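Local coordinates for KaiC-like domain-containing protein (Pyrococcus horikoshii, PDB 2EKD) that is of unknown function but probably has a KaiC-like domain related to the P-loop NTPases, at residues V14-L19 with V175-E180; L19-G24 with L170-V175; L119-L124 with Y153-N158; E132-V137 with S165-L170. All coordinates share one frame; numbering follows the deposited sequence.

Contact 1: residues V14-L19 with V175-E180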
loop_
_atom_site.group_PDB
_atom_site.type_symbol
_atom_site.label_atom_id
_atom_site.label_comp_id
_atom_site.label_asym_id
_atom_site.label_seq_id
_atom_site.Cartn_x
_atom_site.Cartn_y
_atom_site.Cartn_z
ATOM N N VAL F 14 38.582 -5.584 14.127
ATOM C CA VAL F 14 38.684 -6.663 13.162
ATOM C C VAL F 14 37.571 -7.677 13.317
ATOM O O VAL F 14 37.165 -8.009 14.433
ATOM C CB VAL F 14 40.042 -7.396 13.265
ATOM C CG1 VAL F 14 41.158 -6.454 12.890
ATOM C CG2 VAL F 14 40.246 -7.929 14.672
ATOM N N GLY F 15 37.074 -8.160 12.182
ATOM C CA GLY F 15 36.010 -9.144 12.196
ATOM C C GLY F 15 34.634 -8.517 12.070
ATOM O O GLY F 15 33.649 -9.227 11.854
ATOM N N GLU F 16 34.553 -7.195 12.206
ATOM C CA GLU F 16 33.261 -6.526 12.098
ATOM C C GLU F 16 32.740 -6.420 10.675
ATOM O O GLU F 16 33.504 -6.389 9.707
ATOM C CB GLU F 16 33.304 -5.103 12.664
ATOM C CG GLU F 16 33.173 -4.992 14.173
ATOM C CD GLU F 16 32.679 -3.617 14.618
ATOM O OE1 GLU F 16 31.504 -3.276 14.337
ATOM O OE2 GLU F 16 33.463 -2.873 15.241
ATOM N N THR F 17 31.420 -6.375 10.563
ATOM C CA THR F 17 30.772 -6.175 9.282
ATOM C C THR F 17 29.998 -4.885 9.518
ATOM O O THR F 17 29.100 -4.826 10.361
ATOM C CB THR F 17 29.817 -7.316 8.914
ATOM O OG1 THR F 17 30.583 -8.504 8.667
ATOM C CG2 THR F 17 29.034 -6.959 7.653
ATOM N N VAL F 18 30.380 -3.845 8.790
ATOM C CA VAL F 18 29.761 -2.542 8.928
ATOM C C VAL F 18 28.869 -2.211 7.742
ATOM O O VAL F 18 29.311 -2.207 6.593
ATOM C CB VAL F 18 30.838 -1.442 9.062
ATOM C CG1 VAL F 18 30.199 -0.133 9.454
ATOM C CG2 VAL F 18 31.890 -1.865 10.081
ATOM N N LEU F 19 27.606 -1.935 8.024
ATOM C CA LEU F 19 26.678 -1.582 6.973
ATOM C C LEU F 19 26.746 -0.064 6.820
ATOM O O LEU F 19 26.584 0.671 7.795
ATOM C CB LEU F 19 25.267 -2.025 7.363
ATOM C CG LEU F 19 24.187 -2.030 6.279
ATOM C CD1 LEU F 19 24.622 -2.900 5.099
ATOM C CD2 LEU F 19 22.892 -2.552 6.884
ATOM N N VAL F 175 24.662 -7.504 10.847
ATOM C CA VAL F 175 25.913 -6.763 10.890
ATOM C C VAL F 175 26.239 -6.320 12.317
ATOM O O VAL F 175 25.356 -6.300 13.180
ATOM C CB VAL F 175 25.877 -5.531 9.942
ATOM C CG1 VAL F 175 25.592 -5.996 8.511
ATOM C CG2 VAL F 175 24.829 -4.519 10.411
ATOM N N THR F 176 27.501 -5.973 12.564
ATOM C CA THR F 176 27.940 -5.539 13.892
ATOM C C THR F 176 27.844 -4.026 14.112
ATOM O O THR F 176 27.735 -3.568 15.248
ATOM C CB THR F 176 29.395 -5.990 14.184
ATOM O OG1 THR F 176 30.250 -5.584 13.107
ATOM C CG2 THR F 176 29.462 -7.501 14.340
ATOM N N SER F 177 27.904 -3.253 13.033
ATOM C CA SER F 177 27.797 -1.800 13.135
ATOM C C SER F 177 27.043 -1.252 11.935
ATOM O O SER F 177 27.110 -1.807 10.831
ATOM C CB SER F 177 29.178 -1.132 13.198
ATOM O OG SER F 177 29.708 -1.121 14.515
ATOM N N ILE F 178 26.314 -0.166 12.157
ATOM C CA ILE F 178 25.563 0.465 11.083
ATOM C C ILE F 178 25.851 1.954 11.049
ATOM O O ILE F 178 25.755 2.635 12.070
ATOM C CB ILE F 178 24.041 0.275 11.249
ATOM C CG1 ILE F 178 23.696 -1.220 11.219
ATOM C CG2 ILE F 178 23.308 1.035 10.144
ATOM C CD1 ILE F 178 22.234 -1.531 11.521
ATOM N N LEU F 179 26.223 2.442 9.873
ATOM C CA LEU F 179 26.491 3.855 9.672
ATOM C C LEU F 179 25.482 4.376 8.666
ATOM O O LEU F 179 25.153 3.691 7.693
ATOM C CB LEU F 179 27.900 4.083 9.115
ATOM C CG LEU F 179 29.091 3.683 9.992
ATOM C CD1 LEU F 179 30.387 4.063 9.288
ATOM C CD2 LEU F 179 28.994 4.375 11.349
ATOM N N GLU F 180 24.973 5.577 8.902
ATOM C CA GLU F 180 24.032 6.153 7.963
ATOM C C GLU F 180 24.534 7.531 7.553
ATOM O O GLU F 180 24.719 8.416 8.394
ATOM C CB GLU F 180 22.628 6.262 8.567
ATOM C CG GLU F 180 21.547 6.202 7.494
ATOM C CD GLU F 180 20.141 6.452 8.015
ATOM O OE1 GLU F 180 19.789 5.918 9.094
ATOM O OE2 GLU F 180 19.382 7.176 7.328
#

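Contact 2: residues L19-G24 with L170-V175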
loop_
_atom_site.group_PDB
_atom_site.type_symbol
_atom_site.label_atom_id
_atom_site.label_comp_id
_atom_site.label_asym_id
_atom_site.label_seq_id
_atom_site.Cartn_x
_atom_site.Cartn_y
_atom_site.Cartn_z
ATOM N N LEU F 19 27.606 -1.935 8.024
ATOM C CA LEU F 19 26.678 -1.582 6.973
ATOM C C LEU F 19 26.746 -0.064 6.820
ATOM O O LEU F 19 26.584 0.671 7.795
ATOM C CB LEU F 19 25.267 -2.025 7.363
ATOM C CG LEU F 19 24.187 -2.030 6.279
ATOM C CD1 LEU F 19 24.622 -2.900 5.099
ATOM C CD2 LEU F 19 22.892 -2.552 6.884
ATOM N N VAL F 20 27.021 0.393 5.605
ATOM C CA VAL F 20 27.093 1.820 5.313
ATOM C C VAL F 20 25.884 2.168 4.441
ATOM O O VAL F 20 25.874 1.900 3.233
ATOM C CB VAL F 20 28.393 2.173 4.547
ATOM C CG1 VAL F 20 28.438 3.672 4.247
ATOM C CG2 VAL F 20 29.608 1.756 5.370
ATOM N N GLU F 21 24.865 2.751 5.065
ATOM C CA GLU F 21 23.645 3.117 4.366
ATOM C C GLU F 21 23.723 4.513 3.768
ATOM O O GLU F 21 24.128 5.473 4.429
ATOM C CB GLU F 21 22.450 3.004 5.322
ATOM C CG GLU F 21 22.359 1.634 5.968
ATOM C CD GLU F 21 21.194 1.475 6.923
ATOM O OE1 GLU F 21 20.710 2.478 7.486
ATOM O OE2 GLU F 21 20.774 0.326 7.132
ATOM N N TYR F 22 23.334 4.625 2.505
ATOM C CA TYR F 22 23.364 5.914 1.832
ATOM C C TYR F 22 22.180 6.032 0.874
ATOM O O TYR F 22 21.378 5.104 0.760
ATOM C CB TYR F 22 24.696 6.072 1.085
ATOM C CG TYR F 22 24.882 5.152 -0.105
ATOM C CD1 TYR F 22 24.441 5.527 -1.377
ATOM C CD2 TYR F 22 25.505 3.908 0.036
ATOM C CE1 TYR F 22 24.617 4.689 -2.479
ATOM C CE2 TYR F 22 25.684 3.063 -1.059
ATOM C CZ TYR F 22 25.238 3.459 -2.314
ATOM O OH TYR F 22 25.406 2.630 -3.406
ATOM N N SER F 23 22.062 7.181 0.215
ATOM C CA SER F 23 20.998 7.424 -0.762
ATOM C C SER F 23 21.629 8.035 -2.013
ATOM O O SER F 23 22.806 8.398 -2.002
ATOM C CB SER F 23 19.955 8.398 -0.208
ATOM O OG SER F 23 20.505 9.702 -0.082
ATOM N N GLY F 24 20.843 8.164 -3.077
ATOM C CA GLY F 24 21.347 8.739 -4.310
ATOM C C GLY F 24 21.926 10.143 -4.170
ATOM O O GLY F 24 22.795 10.530 -4.952
ATOM N N LEU F 170 16.563 -7.487 8.301
ATOM C CA LEU F 170 17.360 -8.685 8.501
ATOM C C LEU F 170 18.838 -8.340 8.341
ATOM O O LEU F 170 19.677 -8.811 9.102
ATOM C CB LEU F 170 16.987 -9.764 7.483
ATOM C CG LEU F 170 16.013 -10.883 7.841
ATOM C CD1 LEU F 170 16.256 -12.023 6.857
ATOM C CD2 LEU F 170 16.230 -11.384 9.266
ATOM N N LEU F 171 19.138 -7.518 7.338
ATOM C CA LEU F 171 20.505 -7.095 7.050
ATOM C C LEU F 171 21.097 -6.295 8.209
ATOM O O LEU F 171 22.244 -6.519 8.608
ATOM C CB LEU F 171 20.535 -6.224 5.791
ATOM C CG LEU F 171 21.502 -6.560 4.656
ATOM C CD1 LEU F 171 21.508 -5.396 3.677
ATOM C CD2 LEU F 171 22.906 -6.818 5.188
ATOM N N GLU F 172 20.322 -5.345 8.728
ATOM C CA GLU F 172 20.786 -4.515 9.832
ATOM C C GLU F 172 21.006 -5.369 11.076
ATOM O O GLU F 172 21.835 -5.041 11.925
ATOM C CB GLU F 172 19.778 -3.396 10.130
ATOM C CG GLU F 172 19.510 -2.469 8.937
ATOM C CD GLU F 172 18.775 -1.191 9.323
ATOM O OE1 GLU F 172 17.829 -1.253 10.135
ATOM O OE2 GLU F 172 19.135 -0.116 8.801
ATOM N N GLU F 173 20.279 -6.477 11.163
ATOM C CA GLU F 173 20.396 -7.380 12.300
ATOM C C GLU F 173 21.716 -8.164 12.328
ATOM O O GLU F 173 22.363 -8.263 13.368
ATOM C CB GLU F 173 19.229 -8.378 12.304
ATOM C CG GLU F 173 19.189 -9.266 13.544
ATOM C CD GLU F 173 18.095 -10.334 13.499
ATOM O OE1 GLU F 173 16.965 -10.046 13.037
ATOM O OE2 GLU F 173 18.364 -11.467 13.953
ATOM N N VAL F 174 22.113 -8.719 11.183
ATOM C CA VAL F 174 23.322 -9.529 11.112
ATOM C C VAL F 174 24.651 -8.797 11.165
ATOM O O VAL F 174 25.674 -9.404 11.491
ATOM C CB VAL F 174 23.314 -10.432 9.860
ATOM C CG1 VAL F 174 22.063 -11.307 9.863
ATOM C CG2 VAL F 174 23.382 -9.584 8.602
ATOM N N VAL F 175 24.662 -7.504 10.847
ATOM C CA VAL F 175 25.913 -6.763 10.890
ATOM C C VAL F 175 26.239 -6.320 12.317
ATOM O O VAL F 175 25.356 -6.300 13.180
ATOM C CB VAL F 175 25.877 -5.531 9.942
ATOM C CG1 VAL F 175 25.592 -5.996 8.511
ATOM C CG2 VAL F 175 24.829 -4.519 10.411
#

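Contact 3: residues L119-L124 with Y153-N158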
loop_
_atom_site.group_PDB
_atom_site.type_symbol
_atom_site.label_atom_id
_atom_site.label_comp_id
_atom_site.label_asym_id
_atom_site.label_seq_id
_atom_site.Cartn_x
_atom_site.Cartn_y
_atom_site.Cartn_z
ATOM N N LEU F 119 30.822 -3.193 -2.473
ATOM C CA LEU F 119 29.917 -2.296 -3.176
ATOM C C LEU F 119 28.881 -2.997 -4.056
ATOM O O LEU F 119 29.159 -4.028 -4.675
ATOM C CB LEU F 119 30.735 -1.329 -4.039
ATOM C CG LEU F 119 31.977 -0.668 -3.421
ATOM C CD1 LEU F 119 32.691 0.169 -4.483
ATOM C CD2 LEU F 119 31.583 0.202 -2.235
ATOM N N GLY F 120 27.679 -2.423 -4.092
ATOM C CA GLY F 120 26.611 -2.948 -4.921
ATOM C C GLY F 120 25.685 -4.029 -4.399
ATOM O O GLY F 120 24.936 -4.606 -5.193
ATOM N N LEU F 121 25.701 -4.309 -3.097
ATOM C CA LEU F 121 24.833 -5.361 -2.553
ATOM C C LEU F 121 23.335 -5.159 -2.831
ATOM O O LEU F 121 22.608 -6.132 -3.087
ATOM C CB LEU F 121 25.028 -5.505 -1.044
ATOM C CG LEU F 121 24.405 -6.785 -0.469
ATOM C CD1 LEU F 121 25.271 -7.962 -0.882
ATOM C CD2 LEU F 121 24.300 -6.718 1.048
ATOM N N HIS F 122 22.871 -3.913 -2.760
ATOM C CA HIS F 122 21.457 -3.620 -3.006
ATOM C C HIS F 122 20.989 -4.092 -4.389
ATOM O O HIS F 122 19.806 -4.377 -4.581
ATOM C CB HIS F 122 21.177 -2.124 -2.859
ATOM C CG HIS F 122 22.082 -1.254 -3.673
ATOM N ND1 HIS F 122 23.309 -0.822 -3.216
ATOM C CD2 HIS F 122 21.951 -0.758 -4.927
ATOM C CE1 HIS F 122 23.895 -0.100 -4.152
ATOM N NE2 HIS F 122 23.093 -0.045 -5.200
ATOM N N LYS F 123 21.912 -4.184 -5.345
ATOM C CA LYS F 123 21.554 -4.641 -6.688
ATOM C C LYS F 123 21.147 -6.115 -6.671
ATOM O O LYS F 123 20.161 -6.498 -7.305
ATOM C CB LYS F 123 22.721 -4.432 -7.664
ATOM C CG LYS F 123 23.006 -2.971 -7.972
ATOM C CD LYS F 123 24.247 -2.812 -8.840
ATOM C CE LYS F 123 24.563 -1.335 -9.083
ATOM N NZ LYS F 123 25.711 -1.137 -10.022
ATOM N N LEU F 124 21.903 -6.936 -5.947
ATOM C CA LEU F 124 21.599 -8.364 -5.851
ATOM C C LEU F 124 20.228 -8.565 -5.231
ATOM O O LEU F 124 19.490 -9.487 -5.591
ATOM C CB LEU F 124 22.623 -9.082 -4.977
ATOM C CG LEU F 124 24.056 -9.178 -5.489
ATOM C CD1 LEU F 124 24.908 -9.952 -4.463
ATOM C CD2 LEU F 124 24.056 -9.882 -6.844
ATOM N N TYR F 153 29.952 -2.615 3.938
ATOM C CA TYR F 153 28.980 -2.814 2.866
ATOM C C TYR F 153 28.235 -1.520 2.565
ATOM O O TYR F 153 27.393 -1.087 3.353
ATOM C CB TYR F 153 27.957 -3.887 3.239
ATOM C CG TYR F 153 28.459 -5.313 3.193
ATOM C CD1 TYR F 153 29.307 -5.818 4.185
ATOM C CD2 TYR F 153 28.053 -6.171 2.175
ATOM C CE1 TYR F 153 29.725 -7.145 4.160
ATOM C CE2 TYR F 153 28.466 -7.496 2.138
ATOM C CZ TYR F 153 29.297 -7.980 3.130
ATOM O OH TYR F 153 29.692 -9.296 3.077
ATOM N N PHE F 154 28.565 -0.899 1.433
ATOM C CA PHE F 154 27.909 0.336 1.008
ATOM C C PHE F 154 26.602 -0.056 0.334
ATOM O O PHE F 154 26.616 -0.662 -0.738
ATOM C CB PHE F 154 28.767 1.091 -0.007
ATOM C CG PHE F 154 29.896 1.875 0.598
ATOM C CD1 PHE F 154 30.958 1.230 1.227
ATOM C CD2 PHE F 154 29.918 3.261 0.501
ATOM C CE1 PHE F 154 32.028 1.956 1.749
ATOM C CE2 PHE F 154 30.983 4.000 1.018
ATOM C CZ PHE F 154 32.042 3.342 1.644
ATOM N N VAL F 155 25.476 0.278 0.950
ATOM C CA VAL F 155 24.189 -0.065 0.362
ATOM C C VAL F 155 23.272 1.143 0.239
ATOM O O VAL F 155 23.222 1.993 1.129
ATOM C CB VAL F 155 23.444 -1.140 1.191
ATOM C CG1 VAL F 155 24.342 -2.368 1.399
ATOM C CG2 VAL F 155 23.005 -0.555 2.528
ATOM N N ASN F 156 22.570 1.223 -0.886
ATOM C CA ASN F 156 21.612 2.291 -1.106
ATOM C C ASN F 156 20.381 1.805 -0.339
ATOM O O ASN F 156 19.645 0.944 -0.808
ATOM C CB ASN F 156 21.294 2.438 -2.591
ATOM C CG ASN F 156 20.382 3.605 -2.869
ATOM O OD1 ASN F 156 19.384 3.788 -2.184
ATOM N ND2 ASN F 156 20.713 4.398 -3.886
ATOM N N ARG F 157 20.192 2.356 0.854
ATOM C CA ARG F 157 19.104 1.991 1.759
ATOM C C ARG F 157 17.696 1.966 1.160
ATOM O O ARG F 157 16.972 0.988 1.324
ATOM C CB ARG F 157 19.118 2.923 2.974
ATOM C CG ARG F 157 18.069 2.582 4.017
ATOM C CD ARG F 157 17.914 3.692 5.036
ATOM N NE ARG F 157 17.196 3.230 6.218
ATOM C CZ ARG F 157 15.919 2.857 6.225
ATOM N NH1 ARG F 157 15.202 2.893 5.108
ATOM N NH2 ARG F 157 15.362 2.437 7.355
ATOM N N ASN F 158 17.313 3.039 0.479
ATOM C CA ASN F 158 15.987 3.136 -0.123
ATOM C C ASN F 158 15.700 2.039 -1.134
ATOM O O ASN F 158 14.570 1.556 -1.225
ATOM C CB ASN F 158 15.799 4.501 -0.789
ATOM C CG ASN F 158 15.804 5.639 0.211
ATOM O OD1 ASN F 158 15.406 5.466 1.366
ATOM N ND2 ASN F 158 16.238 6.817 -0.231
HETATM O O HOH W 1 27.358 0.242 -3.150
HETATM O O HOH W 2 27.341 -3.353 -0.673
#

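Contact 4: residues E132-V137 with S165-L170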
loop_
_atom_site.group_PDB
_atom_site.type_symbol
_atom_site.label_atom_id
_atom_site.label_comp_id
_atom_site.label_asym_id
_atom_site.label_seq_id
_atom_site.Cartn_x
_atom_site.Cartn_y
_atom_site.Cartn_z
ATOM N N GLU F 132 15.708 -15.525 -2.569
ATOM C CA GLU F 132 17.062 -15.208 -3.011
ATOM C C GLU F 132 17.655 -14.096 -2.144
ATOM O O GLU F 132 18.860 -14.072 -1.891
ATOM C CB GLU F 132 17.051 -14.809 -4.494
ATOM C CG GLU F 132 16.550 -15.935 -5.394
ATOM C CD GLU F 132 16.196 -15.496 -6.816
ATOM O OE1 GLU F 132 15.524 -14.450 -6.995
ATOM O OE2 GLU F 132 16.575 -16.223 -7.764
ATOM N N ASN F 133 16.805 -13.184 -1.683
ATOM C CA ASN F 133 17.249 -12.086 -0.823
ATOM C C ASN F 133 17.798 -12.665 0.478
ATOM O O ASN F 133 18.861 -12.264 0.956
ATOM C CB ASN F 133 16.080 -11.142 -0.505
ATOM C CG ASN F 133 15.681 -10.267 -1.693
ATOM O OD1 ASN F 133 14.657 -9.590 -1.649
ATOM N ND2 ASN F 133 16.492 -10.270 -2.749
ATOM N N ILE F 134 17.065 -13.610 1.053
ATOM C CA ILE F 134 17.496 -14.243 2.290
ATOM C C ILE F 134 18.881 -14.885 2.097
ATOM O O ILE F 134 19.717 -14.856 3.001
ATOM C CB ILE F 134 16.451 -15.298 2.746
ATOM C CG1 ILE F 134 15.216 -14.579 3.285
ATOM C CG2 ILE F 134 17.033 -16.208 3.811
ATOM C CD1 ILE F 134 13.971 -15.435 3.328
ATOM N N ASN F 135 19.129 -15.457 0.923
ATOM C CA ASN F 135 20.434 -16.065 0.672
ATOM C C ASN F 135 21.514 -14.990 0.615
ATOM O O ASN F 135 22.650 -15.219 1.027
ATOM C CB ASN F 135 20.425 -16.884 -0.624
ATOM C CG ASN F 135 19.632 -18.170 -0.486
ATOM O OD1 ASN F 135 19.685 -18.830 0.555
ATOM N ND2 ASN F 135 18.898 -18.540 -1.536
ATOM N N VAL F 136 21.158 -13.812 0.113
ATOM C CA VAL F 136 22.111 -12.711 0.049
ATOM C C VAL F 136 22.480 -12.312 1.477
ATOM O O VAL F 136 23.654 -12.098 1.792
ATOM C CB VAL F 136 21.522 -11.479 -0.679
ATOM C CG1 VAL F 136 22.462 -10.284 -0.517
ATOM C CG2 VAL F 136 21.325 -11.798 -2.163
ATOM N N VAL F 137 21.473 -12.222 2.342
ATOM C CA VAL F 137 21.725 -11.863 3.724
ATOM C C VAL F 137 22.615 -12.917 4.402
ATOM O O VAL F 137 23.521 -12.568 5.156
ATOM C CB VAL F 137 20.407 -11.700 4.513
ATOM C CG1 VAL F 137 20.704 -11.453 6.004
ATOM C CG2 VAL F 137 19.612 -10.530 3.944
ATOM N N SER F 165 11.256 -4.290 2.632
ATOM C CA SER F 165 11.533 -3.752 3.955
ATOM C C SER F 165 12.030 -4.826 4.939
ATOM O O SER F 165 12.926 -4.566 5.744
ATOM C CB SER F 165 10.277 -3.067 4.499
ATOM O OG SER F 165 10.623 -2.051 5.422
ATOM N N PRO F 166 11.445 -6.039 4.902
ATOM C CA PRO F 166 11.901 -7.090 5.822
ATOM C C PRO F 166 13.388 -7.398 5.636
ATOM O O PRO F 166 14.129 -7.561 6.607
ATOM C CB PRO F 166 11.020 -8.283 5.448
ATOM C CG PRO F 166 9.738 -7.632 5.068
ATOM C CD PRO F 166 10.209 -6.455 4.213
ATOM N N ILE F 167 13.817 -7.468 4.381
ATOM C CA ILE F 167 15.205 -7.759 4.059
ATOM C C ILE F 167 16.164 -6.739 4.674
ATOM O O ILE F 167 17.233 -7.101 5.166
ATOM C CB ILE F 167 15.412 -7.799 2.535
ATOM C CG1 ILE F 167 14.573 -8.932 1.940
ATOM C CG2 ILE F 167 16.891 -7.968 2.210
ATOM C CD1 ILE F 167 14.963 -10.313 2.445
ATOM N N LEU F 168 15.786 -5.465 4.643
ATOM C CA LEU F 168 16.633 -4.436 5.219
ATOM C C LEU F 168 16.812 -4.694 6.718
ATOM O O LEU F 168 17.924 -4.636 7.236
ATOM C CB LEU F 168 16.029 -3.047 4.994
ATOM C CG LEU F 168 16.856 -1.896 5.576
ATOM C CD1 LEU F 168 18.270 -1.917 4.974
ATOM C CD2 LEU F 168 16.166 -0.560 5.268
ATOM N N ASP F 169 15.712 -4.984 7.406
ATOM C CA ASP F 169 15.763 -5.252 8.839
ATOM C C ASP F 169 16.628 -6.473 9.157
ATOM O O ASP F 169 17.322 -6.503 10.166
ATOM C CB ASP F 169 14.351 -5.466 9.391
ATOM C CG ASP F 169 13.605 -4.161 9.605
ATOM O OD1 ASP F 169 13.980 -3.406 10.535
ATOM O OD2 ASP F 169 12.649 -3.890 8.839
ATOM N N LEU F 170 16.563 -7.487 8.301
ATOM C CA LEU F 170 17.360 -8.685 8.501
ATOM C C LEU F 170 18.838 -8.340 8.341
ATOM O O LEU F 170 19.677 -8.811 9.102
ATOM C CB LEU F 170 16.987 -9.764 7.483
ATOM C CG LEU F 170 16.013 -10.883 7.841
ATOM C CD1 LEU F 170 16.256 -12.023 6.857
ATOM C CD2 LEU F 170 16.230 -11.384 9.266
#

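Contact 1: residues V14-L19 with V175-E180
Glu-16 reaches over Thr-176 and ends on Ser-177. Its CB already lies 3.1 Å from Thr-176 OG1, and CG, beside the backbone N (chi1 -81°), keeps close to the same hydroxyl before CD carries the carboxylate on toward Ser-177. At the tip, Ser-177 OG donates to Glu-16 OE1 at 2.8 Å, and OE1 receives it on its syn lone pair, the side of OE2. Thr-176 OG1 stands 2.9 Å from the same Glu-16 OE1. The other carboxylate oxygen, OE2, takes the backbone N of Arg-13. Thr-176 OG1 also accepts a bond from Thr-17 N at 2.9 Å, so one hydroxyl meets both the glutamate and the backbone where the two strands begin to pair. From here 17-22 and 177-182 run as parallel neighbours in a mixed sheet consistent with a P-loop NTPase-like fold. Thr-17 O takes Thr-176 N and, weakly, Ser-177 N. Leu-19 N then binds Ser-177 O, and Leu-179 N meets Leu-19 O at 2.8 Å, nearly along the C=O axis (177°). On the sheet face carrying Val-18 and Ser-177, Val-18 CG1 touches Leu-179 CG at 4.0 Å; on the face carrying Leu-19 and Ile-178, Leu-19 CB rests on Val-175 CG2 at 4.0 Å. The Thr-17 and Val-175 side chains cross at about a right angle, CG2 of Thr-17 meeting CG1 of Val-175 at 3.7 Å.

Contact 2: residues L19-G24 with L170-V175
Leu-19 drives its two methyls from the strand into the helix: CD1 meets Leu-171 CD1 at 4.2 Å, while CD2 lies against Glu-172 CG at 4.0 Å and almost as near to Glu-172 CA. The Leu-19 and Glu-172 side chains cross at about a right angle. CG of Leu-19 is anti to the backbone N (chi1 -167°), which starts the branch toward the helix. Two residues on, Glu-21 sends its extended chain the same way and brings its carboxylate up to that of Glu-172, the two planes being nearly coplanar, 14° apart. The modelled separation of Glu-21 OE2 and Glu-172 OE2, 2.4 Å, is too short to be trusted, and the kind of contact between them remains doubtful. What clearly holds both acids is Lys-189, whose NZ forms salt bridges with Glu-21 OE1 and Glu-172 OE2. Its neighbour Lys-190 bonds through NZ to the backbone oxygens of Glu-172 and Val-175, tying down the end of the helix. Both lysines come from strand 185-190: Lys-189 holds the two carboxylates and Lys-190 the end of the helix. Strand 17-22 and helix 165-174 run at 143° with axes 10.0 Å apart, a helix laid over the sheet as in alpha/beta P-loop folds. Leu-19 also lies on Tyr-153 and Val-155 of strand 149-156, Leu-171 on Leu-121 of helix 121-127, and Val-174 on Val-137 of helix 130-141.

Contact 3: residues L119-L124 with Y153-N158
Leu-119 and Phe-154 open the apolar contacts: their side chains lie side by side and point the same way, with Leu-119 CD2 3.7 Å from Phe-154 CD1 and as close to CG. Leu-121 joins in with two atoms, CD2 on Tyr-153 CD2 at 4.0 Å and CB on Val-155 CG1. A CH-pi contact follows: Asn-156 CB sits over the centre of the His-122 ring, 3.8 Å from the centroid and 4° off the normal. The opposite face has Gly-120 C above it, offset toward the rim, and Phe-154 O lies at the ring edge near its plane. CG of His-122, between the backbone N and the carbonyl carbon (chi1 52°), starts the ring on its way to the strand. These residues stand where strand 114-119 gives way to helix 121-127 beside the C-terminal end of the parallel strand 149-156, a strand-to-helix turn of an alpha/beta fold. Water does the polar bridging: two molecules both donate to Phe-154 O, at 2.7 and 2.8 Å, one accepting from Gly-120 N and the other from Leu-121 N. Asn-156 itself N-caps helix 157-163 through a weak bond from Val-159 N to OD1, while its ND2 bonds to Glu-173 of the third subunit.

Contact 4: residues E132-V137 with S165-L170
The carboxamide of Asn-133 is the one flat group to touch across the two helices, and Ile-167 meets it obliquely, neither squarely over a face nor in its plane. Ile-167 CG1 lies 3.6 Å from Asn-133 OD1, an apolar approach to an oxygen that is turned anti to CA (chi2 171°). The amide's other branch, ND2, bonds to the carbonyl oxygen of Ile-125 in helix 121-127, which would help fix its rotation. Behind the amide the packing is tight: Asn-133 CB is only 3.3 Å from Ile-167 CD1, and the two side chains cross at about a right angle. With CD1 folded back (chi2 -62°), the same methyl also reaches Ile-134, whose CG1 is 4.4 Å away. One turn on, Val-137 takes over. Its CG2 meets the other branch of Ile-167, CG2, at 4.1 Å, and its CG1 faces Leu-170 CB at 4.3 Å. The side chains of Val-137 and Ile-167 cross obliquely. The helices run almost parallel, 14° apart, with 10.1 Å between axes; each leads toward a parallel strand of the sheet, 149-156 and 177-182 respectively. Val-136 packs on Leu-121, Leu-124 and Ile-125 of helix 121-127, and Ile-167 also meets Ile-125. Leu-168 leans on helix 157-163, while Leu-170 lies on Val-159 of the second subunit, between helices of two chains.

Overall arrangement
All four contacts are buried. Contacts 1, 2 and 3 are core, centred 8 to 10 Å from the middle of the chain and involving the sheet; contact 4, about 16 Å out, is peripheral, joins helices alone and includes the partly exposed Ile-134 beside the second subunit. Strand 17-22 serves contacts 1 and 2, which share Leu-19 and Val-175, and lies next to strand 149-156 of contact 3, tied to it by backbone bonds. Helix 165-174 serves contacts 2 and 4, which share Leu-170. The chemistry follows: direct backbone and hydroxyl bonds in contact 1, methyls and a lysine-bridged acid pair in contact 2, ring packing and bridging waters in contact 3, mainly aliphatic side chains in contact 4.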